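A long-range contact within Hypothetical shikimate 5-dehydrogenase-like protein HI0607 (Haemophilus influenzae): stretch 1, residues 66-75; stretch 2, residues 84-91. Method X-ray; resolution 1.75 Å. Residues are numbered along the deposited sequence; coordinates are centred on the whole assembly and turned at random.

Stretch 1 (66-75) FKETCMPFLD
Stretch 2 (84-91) IESVNTIV

A single backbone hydrogen bond joins the two stretches: Val 87 N donates to Lys 67 O at 3.0 Å, nearly straight at 168°. Around it the CA atoms of Lys 67 and Val 87 lie 4.9 Å apart and those of Glu 68 and Ser 86 5.2 Å, so the register runs antiparallel here, and Lys 67 CA also makes a CA-H...O contact with Val 87 O (3.3 Å).

Stretch 1 is coiled. Cys 70 N bonds to Phe 66 O (3.1 Å), a type I turn spans Glu 68 to Met 71, closed by Met 71 N to Glu 68 O (3.1 Å), and a 3-10 segment covers 71-73. Stretch 2 is extended at Ser 86 (-156/137) and Val 87 (-113/133), breaks at Asn 88 (-122/3), and becomes a strand at 89-91; Glu 85 before it has a left-handed backbone (45/51).

A second hydrogen bond is made by side chains. Glu 68 (chi1 m, chi2 p) curls its carboxylate back so that OE2 accepts from Ser 86 OG at 2.9 Å; the short serine, chi1 t, satisfies its hydroxyl although buried. Lys 67, m then t throughout, runs extended past Asn 88, CE to CB 4.1 Å, using its aliphatic length as packing.

Val 87 (chi1 t) has the largest covered area, 86 Å², and is the apolar centre. Its compact branches meet three side chains: Cys 70 SG lies 3.8 Å from Val 87 CB, Met 71 CG 3.7 Å from Val 87 CG2, and Leu 74 CD1 4.1 Å from Val 87 CG1. Flexible Met 71 (m, t, p) also carries SD to 3.7 Å from Glu 85 O. The CA-to-CB bond of Leu 74 (m, t) points toward stretch 2, and the forked end of the side chain reaches farther along, with CD2 3.9 Å from CD1 of Ile 90 (m, t). Together the stretches bury 455 Å².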

# COMPACT_ATOMS: atom_id res chain seq x y z
N PHE A 66 8.50 -9.05 7.59
CA PHE A 66 8.68 -8.47 8.92
C PHE A 66 7.52 -7.60 9.39
O PHE A 66 7.67 -6.98 10.44
CB PHE A 66 9.94 -7.61 8.92
CG PHE A 66 11.18 -8.31 8.43
CD1 PHE A 66 11.59 -9.50 9.01
CD2 PHE A 66 11.97 -7.74 7.45
CE1 PHE A 66 12.74 -10.15 8.55
CE2 PHE A 66 13.14 -8.35 7.01
CZ PHE A 66 13.52 -9.56 7.58
N LYS A 67 6.42 -7.51 8.65
CA LYS A 67 5.39 -6.51 8.94
C LYS A 67 4.62 -6.85 10.21
O LYS A 67 4.10 -5.96 10.90
CB LYS A 67 4.43 -6.35 7.74
CG LYS A 67 5.05 -5.71 6.51
CD LYS A 67 3.91 -5.40 5.53
CE LYS A 67 4.37 -4.69 4.28
NZ LYS A 67 3.19 -4.63 3.38
N GLU A 68 4.58 -8.14 10.55
CA GLU A 68 4.05 -8.53 11.85
C GLU A 68 5.10 -8.86 12.91
O GLU A 68 4.94 -8.51 14.09
CB GLU A 68 3.08 -9.69 11.71
CG GLU A 68 1.92 -9.39 10.78
CD GLU A 68 2.25 -9.51 9.31
OE1 GLU A 68 3.04 -10.41 8.94
OE2 GLU A 68 1.70 -8.69 8.53
N THR A 69 6.18 -9.52 12.51
CA THR A 69 7.23 -9.86 13.47
C THR A 69 7.97 -8.68 14.08
O THR A 69 8.56 -8.85 15.15
CB THR A 69 8.25 -10.89 12.92
OG1 THR A 69 8.93 -10.38 11.76
CG2 THR A 69 7.56 -12.18 12.46
N CYS A 70 7.97 -7.51 13.44
CA CYS A 70 8.55 -6.34 14.06
C CYS A 70 7.74 -5.82 15.26
O CYS A 70 8.26 -5.06 16.08
CB CYS A 70 8.70 -5.19 13.05
SG CYS A 70 7.18 -4.40 12.48
N MET A 71 6.47 -6.15 15.36
CA MET A 71 5.56 -5.42 16.23
C MET A 71 5.87 -5.54 17.73
O MET A 71 5.73 -4.55 18.44
CB MET A 71 4.12 -5.82 15.91
CG MET A 71 3.71 -5.42 14.50
SD MET A 71 2.01 -5.76 14.04
CE MET A 71 1.10 -4.83 15.15
N PRO A 72 6.30 -6.71 18.21
CA PRO A 72 6.66 -6.86 19.62
C PRO A 72 7.75 -5.91 20.10
O PRO A 72 7.93 -5.67 21.30
CB PRO A 72 7.12 -8.31 19.69
CG PRO A 72 6.34 -9.00 18.66
CD PRO A 72 6.36 -8.00 17.50
N PHE A 73 8.49 -5.34 19.16
CA PHE A 73 9.66 -4.53 19.48
C PHE A 73 9.40 -3.03 19.41
O PHE A 73 10.33 -2.24 19.58
CB PHE A 73 10.82 -4.99 18.59
CG PHE A 73 11.09 -6.46 18.73
CD1 PHE A 73 11.45 -6.96 19.98
CD2 PHE A 73 10.79 -7.33 17.70
CE1 PHE A 73 11.56 -8.32 20.17
CE2 PHE A 73 10.95 -8.68 17.88
CZ PHE A 73 11.32 -9.17 19.12
N LEU A 74 8.17 -2.65 19.08
CA LEU A 74 7.81 -1.25 18.92
C LEU A 74 7.10 -0.75 20.16
O LEU A 74 6.54 -1.50 20.96
CB LEU A 74 6.91 -1.05 17.70
CG LEU A 74 7.50 -1.74 16.46
CD1 LEU A 74 6.54 -1.60 15.31
CD2 LEU A 74 8.85 -1.16 16.15
N ASP A 75 7.13 0.57 20.32
CA ASP A 75 6.59 1.19 21.51
C ASP A 75 5.11 1.59 21.44
O ASP A 75 4.41 1.60 22.46
CB ASP A 75 7.47 2.37 21.91
CG ASP A 75 8.88 1.95 22.22
OD1 ASP A 75 9.04 1.13 23.16
OD2 ASP A 75 9.86 2.32 21.55
N ILE A 84 -5.25 -3.20 10.69
CA ILE A 84 -4.94 -4.43 10.00
C ILE A 84 -3.86 -5.29 10.66
O ILE A 84 -3.43 -6.28 10.08
CB ILE A 84 -4.57 -4.13 8.54
CG1 ILE A 84 -3.40 -3.16 8.48
CG2 ILE A 84 -5.75 -3.54 7.77
CD1 ILE A 84 -2.85 -2.89 7.07
N GLU A 85 -3.49 -4.93 11.89
CA GLU A 85 -2.47 -5.61 12.68
C GLU A 85 -1.22 -5.92 11.87
O GLU A 85 -0.71 -7.04 11.81
CB GLU A 85 -3.04 -6.82 13.43
CG GLU A 85 -4.13 -6.43 14.43
CD GLU A 85 -3.75 -5.45 15.55
OE1 GLU A 85 -4.70 -4.91 16.17
OE2 GLU A 85 -2.56 -5.18 15.87
N SER A 86 -0.71 -4.89 11.20
CA SER A 86 0.46 -5.04 10.33
C SER A 86 1.12 -3.66 10.22
O SER A 86 0.40 -2.69 9.99
CB SER A 86 0.03 -5.45 8.92
OG SER A 86 1.12 -5.83 8.11
N VAL A 87 2.44 -3.59 10.31
CA VAL A 87 3.21 -2.36 10.29
C VAL A 87 4.06 -2.27 9.03
O VAL A 87 4.75 -3.25 8.69
CB VAL A 87 4.15 -2.31 11.51
CG1 VAL A 87 5.12 -1.14 11.45
CG2 VAL A 87 3.31 -2.17 12.78
N ASN A 88 4.05 -1.13 8.35
CA ASN A 88 4.96 -0.92 7.23
C ASN A 88 5.85 0.32 7.41
O ASN A 88 6.67 0.66 6.57
CB ASN A 88 4.23 -0.91 5.89
CG ASN A 88 3.72 0.48 5.53
OD1 ASN A 88 3.40 1.24 6.44
ND2 ASN A 88 3.67 0.82 4.22
N THR A 89 5.72 0.98 8.55
CA THR A 89 6.43 2.23 8.81
C THR A 89 6.74 2.40 10.29
O THR A 89 5.83 2.26 11.10
CB THR A 89 5.57 3.44 8.45
OG1 THR A 89 5.16 3.31 7.09
CG2 THR A 89 6.38 4.70 8.51
N ILE A 90 8.00 2.67 10.64
CA ILE A 90 8.38 3.00 12.01
C ILE A 90 9.02 4.38 12.02
O ILE A 90 9.89 4.67 11.20
CB ILE A 90 9.40 1.95 12.53
CG1 ILE A 90 8.82 0.54 12.45
CG2 ILE A 90 9.83 2.29 13.93
CD1 ILE A 90 9.86 -0.53 12.46
N VAL A 91 8.62 5.22 12.97
CA VAL A 91 9.21 6.52 13.18
C VAL A 91 9.78 6.53 14.59
O VAL A 91 9.09 6.24 15.58
CB VAL A 91 8.20 7.67 13.06
CG1 VAL A 91 8.90 9.03 13.17
CG2 VAL A 91 7.40 7.57 11.77